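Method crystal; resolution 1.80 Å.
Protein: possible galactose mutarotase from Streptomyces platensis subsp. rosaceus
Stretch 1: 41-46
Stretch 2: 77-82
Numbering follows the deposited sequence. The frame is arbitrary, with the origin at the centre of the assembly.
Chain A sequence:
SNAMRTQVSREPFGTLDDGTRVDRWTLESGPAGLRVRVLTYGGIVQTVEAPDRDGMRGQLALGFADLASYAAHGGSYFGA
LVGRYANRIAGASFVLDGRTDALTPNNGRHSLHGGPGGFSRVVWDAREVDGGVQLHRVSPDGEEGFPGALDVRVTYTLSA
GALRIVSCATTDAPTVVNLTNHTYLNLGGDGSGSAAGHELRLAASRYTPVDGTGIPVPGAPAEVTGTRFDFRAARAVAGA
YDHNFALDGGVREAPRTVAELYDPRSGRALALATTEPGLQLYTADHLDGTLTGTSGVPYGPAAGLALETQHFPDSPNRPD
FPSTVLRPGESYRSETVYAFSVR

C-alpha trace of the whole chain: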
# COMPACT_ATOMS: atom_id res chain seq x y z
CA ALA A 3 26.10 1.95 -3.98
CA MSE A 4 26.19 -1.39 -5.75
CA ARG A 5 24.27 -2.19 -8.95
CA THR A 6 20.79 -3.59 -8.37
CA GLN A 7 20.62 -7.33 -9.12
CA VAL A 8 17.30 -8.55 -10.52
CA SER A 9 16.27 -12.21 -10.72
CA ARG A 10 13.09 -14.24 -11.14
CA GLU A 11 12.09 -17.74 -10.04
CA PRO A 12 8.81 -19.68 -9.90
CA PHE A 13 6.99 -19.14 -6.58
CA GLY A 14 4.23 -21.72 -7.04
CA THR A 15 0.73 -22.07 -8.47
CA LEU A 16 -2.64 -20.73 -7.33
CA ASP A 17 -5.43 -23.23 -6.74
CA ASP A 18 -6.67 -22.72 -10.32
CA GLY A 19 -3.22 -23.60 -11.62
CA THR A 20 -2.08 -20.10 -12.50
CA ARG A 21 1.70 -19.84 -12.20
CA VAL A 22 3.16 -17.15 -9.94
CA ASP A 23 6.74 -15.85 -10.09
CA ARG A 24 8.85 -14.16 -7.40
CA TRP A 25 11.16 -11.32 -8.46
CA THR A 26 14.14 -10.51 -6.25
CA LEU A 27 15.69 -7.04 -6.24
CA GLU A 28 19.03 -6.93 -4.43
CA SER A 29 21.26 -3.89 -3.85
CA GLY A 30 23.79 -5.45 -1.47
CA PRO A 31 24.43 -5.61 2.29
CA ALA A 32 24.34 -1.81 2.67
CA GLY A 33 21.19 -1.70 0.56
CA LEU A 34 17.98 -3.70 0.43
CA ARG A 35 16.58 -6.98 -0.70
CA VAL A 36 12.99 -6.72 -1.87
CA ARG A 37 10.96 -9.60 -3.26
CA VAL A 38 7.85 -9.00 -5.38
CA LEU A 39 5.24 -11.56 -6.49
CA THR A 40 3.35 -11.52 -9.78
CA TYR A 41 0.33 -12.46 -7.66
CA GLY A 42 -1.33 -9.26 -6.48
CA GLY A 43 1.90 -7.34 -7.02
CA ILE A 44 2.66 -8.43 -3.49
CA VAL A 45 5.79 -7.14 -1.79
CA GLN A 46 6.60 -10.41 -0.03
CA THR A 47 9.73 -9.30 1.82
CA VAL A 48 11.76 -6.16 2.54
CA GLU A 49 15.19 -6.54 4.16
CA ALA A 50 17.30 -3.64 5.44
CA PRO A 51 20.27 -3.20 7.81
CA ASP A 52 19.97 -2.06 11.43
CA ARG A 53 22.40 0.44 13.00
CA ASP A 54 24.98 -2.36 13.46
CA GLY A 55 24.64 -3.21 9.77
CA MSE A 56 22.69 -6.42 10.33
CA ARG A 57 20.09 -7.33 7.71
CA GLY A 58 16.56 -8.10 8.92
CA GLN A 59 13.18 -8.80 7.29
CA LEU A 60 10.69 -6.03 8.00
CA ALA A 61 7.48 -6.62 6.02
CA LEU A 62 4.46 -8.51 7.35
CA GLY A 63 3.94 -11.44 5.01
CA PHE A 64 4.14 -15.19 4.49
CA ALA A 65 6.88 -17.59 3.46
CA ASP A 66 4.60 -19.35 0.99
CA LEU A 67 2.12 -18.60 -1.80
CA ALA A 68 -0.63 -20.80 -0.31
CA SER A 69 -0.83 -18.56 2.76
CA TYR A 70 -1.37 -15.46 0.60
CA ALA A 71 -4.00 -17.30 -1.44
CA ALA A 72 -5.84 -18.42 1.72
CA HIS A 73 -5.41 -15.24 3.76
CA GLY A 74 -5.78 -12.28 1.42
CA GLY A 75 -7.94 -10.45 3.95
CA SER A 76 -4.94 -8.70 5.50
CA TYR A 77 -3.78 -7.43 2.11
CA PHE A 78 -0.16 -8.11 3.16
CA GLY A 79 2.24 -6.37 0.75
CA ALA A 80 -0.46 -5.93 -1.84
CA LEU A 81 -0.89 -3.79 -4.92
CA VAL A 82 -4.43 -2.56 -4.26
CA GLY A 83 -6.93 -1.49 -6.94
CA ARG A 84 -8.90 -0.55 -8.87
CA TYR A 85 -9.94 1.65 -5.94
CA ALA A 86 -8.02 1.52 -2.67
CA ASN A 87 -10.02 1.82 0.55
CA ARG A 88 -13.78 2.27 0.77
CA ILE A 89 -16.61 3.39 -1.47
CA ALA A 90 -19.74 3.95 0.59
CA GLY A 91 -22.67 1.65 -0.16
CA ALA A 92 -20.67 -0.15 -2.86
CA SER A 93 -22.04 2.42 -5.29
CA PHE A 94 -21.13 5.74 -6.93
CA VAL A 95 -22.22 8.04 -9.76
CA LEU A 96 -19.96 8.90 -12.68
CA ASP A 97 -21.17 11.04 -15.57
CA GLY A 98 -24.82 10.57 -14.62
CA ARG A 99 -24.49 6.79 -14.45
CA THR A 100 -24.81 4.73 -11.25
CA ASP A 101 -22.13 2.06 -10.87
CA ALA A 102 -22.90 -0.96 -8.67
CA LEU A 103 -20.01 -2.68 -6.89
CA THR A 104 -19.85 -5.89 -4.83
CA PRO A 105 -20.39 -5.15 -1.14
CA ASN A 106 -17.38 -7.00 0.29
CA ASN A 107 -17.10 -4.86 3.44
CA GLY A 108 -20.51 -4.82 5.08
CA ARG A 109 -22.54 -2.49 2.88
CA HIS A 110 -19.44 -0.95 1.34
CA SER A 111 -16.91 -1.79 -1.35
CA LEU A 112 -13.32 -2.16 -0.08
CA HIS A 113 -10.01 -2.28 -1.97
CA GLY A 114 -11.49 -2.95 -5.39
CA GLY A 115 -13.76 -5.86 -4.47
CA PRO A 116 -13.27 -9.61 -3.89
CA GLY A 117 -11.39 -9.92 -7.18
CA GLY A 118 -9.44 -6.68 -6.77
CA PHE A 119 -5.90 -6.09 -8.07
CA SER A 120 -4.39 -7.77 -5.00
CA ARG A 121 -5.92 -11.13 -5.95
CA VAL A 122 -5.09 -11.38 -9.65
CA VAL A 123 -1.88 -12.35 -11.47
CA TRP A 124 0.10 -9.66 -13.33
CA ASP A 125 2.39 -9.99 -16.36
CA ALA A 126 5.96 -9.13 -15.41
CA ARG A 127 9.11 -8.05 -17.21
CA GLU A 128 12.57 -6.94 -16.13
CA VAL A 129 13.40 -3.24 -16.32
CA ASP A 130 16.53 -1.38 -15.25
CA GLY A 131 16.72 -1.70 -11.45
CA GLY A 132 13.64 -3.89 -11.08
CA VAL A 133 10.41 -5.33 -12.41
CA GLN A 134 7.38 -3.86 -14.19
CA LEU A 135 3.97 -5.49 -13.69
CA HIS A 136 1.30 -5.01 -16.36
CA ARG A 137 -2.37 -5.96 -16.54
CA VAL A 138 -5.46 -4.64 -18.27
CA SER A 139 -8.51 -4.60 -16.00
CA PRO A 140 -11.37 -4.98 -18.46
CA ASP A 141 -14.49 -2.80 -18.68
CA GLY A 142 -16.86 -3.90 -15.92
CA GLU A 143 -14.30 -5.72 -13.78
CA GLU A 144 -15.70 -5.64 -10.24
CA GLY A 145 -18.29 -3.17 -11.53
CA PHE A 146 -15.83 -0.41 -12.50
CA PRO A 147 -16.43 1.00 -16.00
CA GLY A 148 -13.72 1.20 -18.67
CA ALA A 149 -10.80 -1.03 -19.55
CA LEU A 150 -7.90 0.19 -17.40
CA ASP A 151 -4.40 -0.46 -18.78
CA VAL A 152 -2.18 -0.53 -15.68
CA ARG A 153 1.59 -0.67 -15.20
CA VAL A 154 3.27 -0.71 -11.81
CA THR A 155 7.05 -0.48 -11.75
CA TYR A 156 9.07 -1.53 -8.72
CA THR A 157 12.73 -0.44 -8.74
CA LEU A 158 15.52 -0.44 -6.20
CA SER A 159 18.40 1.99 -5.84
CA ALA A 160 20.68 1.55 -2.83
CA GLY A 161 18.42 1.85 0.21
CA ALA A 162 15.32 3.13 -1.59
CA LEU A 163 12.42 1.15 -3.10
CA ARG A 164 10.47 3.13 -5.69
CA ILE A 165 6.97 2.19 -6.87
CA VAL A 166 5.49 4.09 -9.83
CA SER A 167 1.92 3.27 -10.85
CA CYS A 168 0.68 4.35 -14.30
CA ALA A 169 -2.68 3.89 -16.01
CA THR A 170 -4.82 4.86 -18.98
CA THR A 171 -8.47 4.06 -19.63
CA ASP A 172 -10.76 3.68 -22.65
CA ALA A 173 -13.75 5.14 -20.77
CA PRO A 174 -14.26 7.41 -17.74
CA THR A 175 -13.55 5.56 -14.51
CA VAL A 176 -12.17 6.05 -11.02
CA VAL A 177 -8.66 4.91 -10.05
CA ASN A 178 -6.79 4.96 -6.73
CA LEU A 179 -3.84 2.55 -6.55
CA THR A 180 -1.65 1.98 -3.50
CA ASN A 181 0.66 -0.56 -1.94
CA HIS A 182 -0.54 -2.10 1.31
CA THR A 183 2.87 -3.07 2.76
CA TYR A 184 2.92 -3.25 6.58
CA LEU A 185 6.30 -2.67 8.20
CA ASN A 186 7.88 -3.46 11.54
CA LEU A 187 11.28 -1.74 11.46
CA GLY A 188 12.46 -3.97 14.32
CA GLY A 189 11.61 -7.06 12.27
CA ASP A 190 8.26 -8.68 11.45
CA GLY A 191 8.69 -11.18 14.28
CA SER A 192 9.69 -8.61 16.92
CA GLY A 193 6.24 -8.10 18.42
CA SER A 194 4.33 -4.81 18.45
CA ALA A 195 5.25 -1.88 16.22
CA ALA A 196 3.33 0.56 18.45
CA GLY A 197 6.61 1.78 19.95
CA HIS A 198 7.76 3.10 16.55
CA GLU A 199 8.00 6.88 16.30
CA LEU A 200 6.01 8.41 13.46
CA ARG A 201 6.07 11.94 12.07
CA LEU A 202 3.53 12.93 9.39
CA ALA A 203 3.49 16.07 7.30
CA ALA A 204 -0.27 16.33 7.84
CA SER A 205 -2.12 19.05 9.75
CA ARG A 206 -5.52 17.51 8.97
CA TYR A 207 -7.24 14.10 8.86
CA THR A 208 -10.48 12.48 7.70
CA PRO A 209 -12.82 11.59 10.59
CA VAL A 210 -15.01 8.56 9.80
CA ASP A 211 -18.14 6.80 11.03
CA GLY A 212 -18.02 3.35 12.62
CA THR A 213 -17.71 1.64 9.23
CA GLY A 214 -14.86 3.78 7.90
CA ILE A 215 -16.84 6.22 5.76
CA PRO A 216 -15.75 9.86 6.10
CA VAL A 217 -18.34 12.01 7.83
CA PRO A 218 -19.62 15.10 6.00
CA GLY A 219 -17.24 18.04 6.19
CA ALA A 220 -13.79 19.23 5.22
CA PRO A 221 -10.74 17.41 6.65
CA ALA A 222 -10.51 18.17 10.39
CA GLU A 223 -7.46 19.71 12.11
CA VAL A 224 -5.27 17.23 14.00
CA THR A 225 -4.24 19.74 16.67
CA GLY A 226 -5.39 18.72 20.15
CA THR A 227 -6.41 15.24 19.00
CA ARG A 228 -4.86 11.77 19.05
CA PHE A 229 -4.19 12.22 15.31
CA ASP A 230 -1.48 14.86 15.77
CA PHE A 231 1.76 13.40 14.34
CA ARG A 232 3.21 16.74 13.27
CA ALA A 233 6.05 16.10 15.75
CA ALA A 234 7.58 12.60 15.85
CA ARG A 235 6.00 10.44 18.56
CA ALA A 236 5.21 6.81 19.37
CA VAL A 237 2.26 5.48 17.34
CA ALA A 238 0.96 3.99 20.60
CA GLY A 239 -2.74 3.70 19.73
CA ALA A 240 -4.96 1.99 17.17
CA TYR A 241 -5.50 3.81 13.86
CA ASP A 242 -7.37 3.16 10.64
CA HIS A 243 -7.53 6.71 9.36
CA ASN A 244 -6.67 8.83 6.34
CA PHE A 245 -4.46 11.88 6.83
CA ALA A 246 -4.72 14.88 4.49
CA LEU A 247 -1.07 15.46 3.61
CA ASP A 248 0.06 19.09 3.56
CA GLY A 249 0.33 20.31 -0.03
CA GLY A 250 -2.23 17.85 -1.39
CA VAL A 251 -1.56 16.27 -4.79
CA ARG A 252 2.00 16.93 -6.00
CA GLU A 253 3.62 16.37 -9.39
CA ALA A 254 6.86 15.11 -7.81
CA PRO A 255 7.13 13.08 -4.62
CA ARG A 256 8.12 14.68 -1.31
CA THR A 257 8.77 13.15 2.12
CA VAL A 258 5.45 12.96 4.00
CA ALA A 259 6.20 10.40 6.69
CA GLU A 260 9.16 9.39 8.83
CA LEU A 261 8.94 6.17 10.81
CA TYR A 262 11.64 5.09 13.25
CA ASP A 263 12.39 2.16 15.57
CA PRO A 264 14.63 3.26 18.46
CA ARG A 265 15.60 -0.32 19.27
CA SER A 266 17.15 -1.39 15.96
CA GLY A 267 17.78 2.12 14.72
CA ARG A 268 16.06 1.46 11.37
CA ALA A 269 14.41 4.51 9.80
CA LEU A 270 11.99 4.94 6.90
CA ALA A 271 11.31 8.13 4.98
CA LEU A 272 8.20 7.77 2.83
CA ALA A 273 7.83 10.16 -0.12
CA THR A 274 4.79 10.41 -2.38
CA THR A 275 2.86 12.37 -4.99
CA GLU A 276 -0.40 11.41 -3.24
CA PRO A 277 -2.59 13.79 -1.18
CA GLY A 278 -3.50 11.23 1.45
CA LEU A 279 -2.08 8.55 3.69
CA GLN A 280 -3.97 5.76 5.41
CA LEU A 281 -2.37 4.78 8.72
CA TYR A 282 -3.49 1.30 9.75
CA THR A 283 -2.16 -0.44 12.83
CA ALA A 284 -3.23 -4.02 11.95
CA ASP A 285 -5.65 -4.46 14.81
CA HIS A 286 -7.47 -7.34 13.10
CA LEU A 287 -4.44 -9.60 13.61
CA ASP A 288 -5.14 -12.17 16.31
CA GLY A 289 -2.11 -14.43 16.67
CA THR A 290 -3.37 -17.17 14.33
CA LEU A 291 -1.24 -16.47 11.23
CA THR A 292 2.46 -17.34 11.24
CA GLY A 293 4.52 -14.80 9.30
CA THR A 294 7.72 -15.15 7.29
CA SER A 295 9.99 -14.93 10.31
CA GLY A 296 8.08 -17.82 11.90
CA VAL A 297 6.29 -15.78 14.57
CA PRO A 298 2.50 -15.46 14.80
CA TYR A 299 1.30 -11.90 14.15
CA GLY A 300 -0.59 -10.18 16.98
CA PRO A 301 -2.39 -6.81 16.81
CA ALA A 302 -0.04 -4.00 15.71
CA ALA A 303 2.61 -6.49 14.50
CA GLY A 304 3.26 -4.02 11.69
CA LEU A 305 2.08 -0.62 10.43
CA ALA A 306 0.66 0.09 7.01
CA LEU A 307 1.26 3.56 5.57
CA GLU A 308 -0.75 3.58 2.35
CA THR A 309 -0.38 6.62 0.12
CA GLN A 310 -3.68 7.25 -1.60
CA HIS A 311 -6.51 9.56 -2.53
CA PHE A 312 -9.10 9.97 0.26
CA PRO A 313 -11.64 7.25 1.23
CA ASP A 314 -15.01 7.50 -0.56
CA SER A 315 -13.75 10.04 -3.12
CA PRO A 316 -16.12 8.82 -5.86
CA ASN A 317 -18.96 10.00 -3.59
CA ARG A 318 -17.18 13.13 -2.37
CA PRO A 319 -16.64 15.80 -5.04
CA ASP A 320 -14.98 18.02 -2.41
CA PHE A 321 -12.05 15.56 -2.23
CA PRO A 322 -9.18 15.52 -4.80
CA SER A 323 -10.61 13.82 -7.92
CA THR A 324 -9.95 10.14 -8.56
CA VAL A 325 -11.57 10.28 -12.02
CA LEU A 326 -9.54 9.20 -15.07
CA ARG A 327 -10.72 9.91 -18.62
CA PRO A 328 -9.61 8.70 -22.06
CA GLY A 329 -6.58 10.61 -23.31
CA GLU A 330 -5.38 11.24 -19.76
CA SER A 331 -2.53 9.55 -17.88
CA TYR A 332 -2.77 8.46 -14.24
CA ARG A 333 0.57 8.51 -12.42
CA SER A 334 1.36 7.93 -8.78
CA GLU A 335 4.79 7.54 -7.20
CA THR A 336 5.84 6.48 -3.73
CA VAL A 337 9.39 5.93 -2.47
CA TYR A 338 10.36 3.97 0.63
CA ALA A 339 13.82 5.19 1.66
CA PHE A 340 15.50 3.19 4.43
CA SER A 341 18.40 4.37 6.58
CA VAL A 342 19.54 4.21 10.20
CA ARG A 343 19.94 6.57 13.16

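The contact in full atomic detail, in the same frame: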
# COMPACT_ATOMS: atom_id res chain seq x y z
N TYR A 41 1.68 -12.40 -8.24
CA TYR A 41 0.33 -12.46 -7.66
C TYR A 41 0.08 -11.21 -6.84
O TYR A 41 0.79 -10.96 -5.86
CB TYR A 41 0.19 -13.70 -6.76
CG TYR A 41 -1.16 -13.85 -6.07
CD1 TYR A 41 -2.34 -13.95 -6.81
CD2 TYR A 41 -1.25 -13.93 -4.69
CE1 TYR A 41 -3.57 -14.11 -6.18
CE2 TYR A 41 -2.48 -14.09 -4.05
CZ TYR A 41 -3.63 -14.18 -4.80
OH TYR A 41 -4.85 -14.34 -4.18
N GLY A 42 -0.91 -10.43 -7.24
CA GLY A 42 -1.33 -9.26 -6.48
C GLY A 42 -0.26 -8.21 -6.29
O GLY A 42 -0.38 -7.35 -5.41
N GLY A 43 0.79 -8.27 -7.11
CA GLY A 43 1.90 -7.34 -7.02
C GLY A 43 2.48 -7.28 -5.63
O GLY A 43 3.03 -6.27 -5.20
N ILE A 44 2.38 -8.40 -4.92
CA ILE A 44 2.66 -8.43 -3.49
C ILE A 44 4.14 -8.22 -3.19
O ILE A 44 5.01 -8.90 -3.74
CB ILE A 44 2.17 -9.75 -2.87
CG1 ILE A 44 0.65 -9.72 -2.70
CG2 ILE A 44 2.81 -9.98 -1.50
CD1 ILE A 44 0.02 -11.12 -2.61
N VAL A 45 4.44 -7.27 -2.31
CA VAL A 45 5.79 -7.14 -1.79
C VAL A 45 5.90 -8.17 -0.66
O VAL A 45 5.38 -7.97 0.45
CB VAL A 45 6.05 -5.71 -1.26
CG1 VAL A 45 7.44 -5.62 -0.64
CG2 VAL A 45 5.91 -4.70 -2.40
N GLN A 46 6.56 -9.28 -0.96
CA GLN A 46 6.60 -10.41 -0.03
C GLN A 46 7.58 -10.17 1.11
O GLN A 46 7.29 -10.48 2.27
CB GLN A 46 7.00 -11.70 -0.75
CG GLN A 46 6.77 -12.93 0.10
CD GLN A 46 7.97 -13.83 0.12
OE1 GLN A 46 8.91 -13.65 -0.66
NE2 GLN A 46 7.96 -14.81 1.01
N TYR A 77 -4.43 -8.14 3.20
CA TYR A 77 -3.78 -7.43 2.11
C TYR A 77 -2.27 -7.24 2.31
O TYR A 77 -1.72 -6.22 1.90
CB TYR A 77 -4.46 -6.07 1.88
CG TYR A 77 -5.89 -6.20 1.42
CD1 TYR A 77 -6.92 -6.36 2.34
CD2 TYR A 77 -6.20 -6.22 0.07
CE1 TYR A 77 -8.24 -6.51 1.92
CE2 TYR A 77 -7.52 -6.37 -0.36
CZ TYR A 77 -8.53 -6.52 0.57
OH TYR A 77 -9.84 -6.66 0.15
N PHE A 78 -1.61 -8.21 2.93
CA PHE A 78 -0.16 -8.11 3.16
C PHE A 78 0.57 -7.81 1.85
O PHE A 78 0.38 -8.51 0.86
CB PHE A 78 0.39 -9.41 3.76
CG PHE A 78 0.07 -9.60 5.21
CD1 PHE A 78 -0.15 -8.50 6.05
CD2 PHE A 78 -0.02 -10.87 5.75
CE1 PHE A 78 -0.43 -8.69 7.40
CE2 PHE A 78 -0.30 -11.07 7.09
CZ PHE A 78 -0.51 -9.98 7.92
N GLY A 79 1.38 -6.75 1.86
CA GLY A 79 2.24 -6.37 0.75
C GLY A 79 1.60 -5.98 -0.57
O GLY A 79 2.29 -5.75 -1.57
N ALA A 80 0.27 -5.84 -0.58
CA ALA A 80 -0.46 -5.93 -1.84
C ALA A 80 -0.56 -4.65 -2.65
O ALA A 80 -0.75 -3.55 -2.11
CB ALA A 80 -1.85 -6.49 -1.58
N LEU A 81 -0.46 -4.81 -3.97
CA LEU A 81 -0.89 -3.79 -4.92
C LEU A 81 -2.41 -3.77 -4.84
O LEU A 81 -3.07 -4.78 -5.11
CB LEU A 81 -0.43 -4.20 -6.33
CG LEU A 81 -0.49 -3.27 -7.55
CD1 LEU A 81 0.10 -3.99 -8.76
CD2 LEU A 81 -1.87 -2.82 -7.86
N VAL A 82 -2.99 -2.63 -4.47
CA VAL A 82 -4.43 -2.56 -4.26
C VAL A 82 -5.09 -1.71 -5.35
O VAL A 82 -4.60 -0.63 -5.68
CB VAL A 82 -4.76 -1.97 -2.88
CG1 VAL A 82 -6.26 -1.75 -2.75
CG2 VAL A 82 -4.26 -2.90 -1.79

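Two tight turns meet here, and the backbone does most of the bonding. Stretch 1 makes a type I' turn from Tyr41 to Ile44, closed by Ile44 N donating to Tyr41 O at 3.2 Å. Stretch 2 makes a type II turn from Tyr77 to Ala80, closed in the same way by Ala80 N donating to Tyr77 O, also at 3.2 Å. Each turn thus satisfies one donor and one acceptor internally; other backbone atoms pair across the contact.

Two hydrogen bonds span the contact, one in each direction. Val45 N donates to Gly79 O at 2.7 Å, nearly straight with an angle of 170° at the hydrogen; Leu81 N donates to Gly42 O at 2.9 Å, more bent at 147°. Both acceptors are carbonyls of turn glycines, and both donors belong to residues assigned to strands. Around the shorter bond lie two CA-H...O contacts: Ile44 CA approaches Gly79 O at 3.3 Å, so that carbonyl meets both an amide and a CA-H, while Gly79 CA lies 3.5 Å from Val45 O. In a contact where every residue is buried, these pairings give polar main-chain atoms partners without help from side chains.

The glycines allow this closeness. Gly42, Gly43 and Gly79 all have positive phi, which by itself favours glycine, but the packing adds a second rule. At Gly79 an ideal CB would sit 2.2 Å from Val45 O, a clash, and 3.2 Å from Ile44 CG2. At Gly43 an ideal CB would fall 2.7 Å from Leu81 CD1, again a clash. Gly42 is less constrained by the partner: its ideal CB would be crowded within its own stretch, 3.4 Å from Ile44 CD1.

Apolar side chains fill the space beside the hydrogen bonds. Leu81 points toward stretch 1, with both chi angles t, and its CB lies 4.0 Å from Gly43 CA, so the bare glycine backbone makes room for a branched side chain. Ile44 is directed sideways; its CG1 meets Ala80 CB at 4.2 Å and its CG2 reaches Phe78 O at 3.7 Å. Ala80 points away overall, yet its small methyl still touches Ile44. Phe78 also starts sideways, but the end of its side chain leads away from the contact. Gln46 points away as well, and its OE1 and NE2 find hydrogen-bonding partners elsewhere in the structure.

The 256 Å² buried between the stretches therefore combines amide-carbonyl pairing, glycine at the tightest approaches and modest apolar packing alongside.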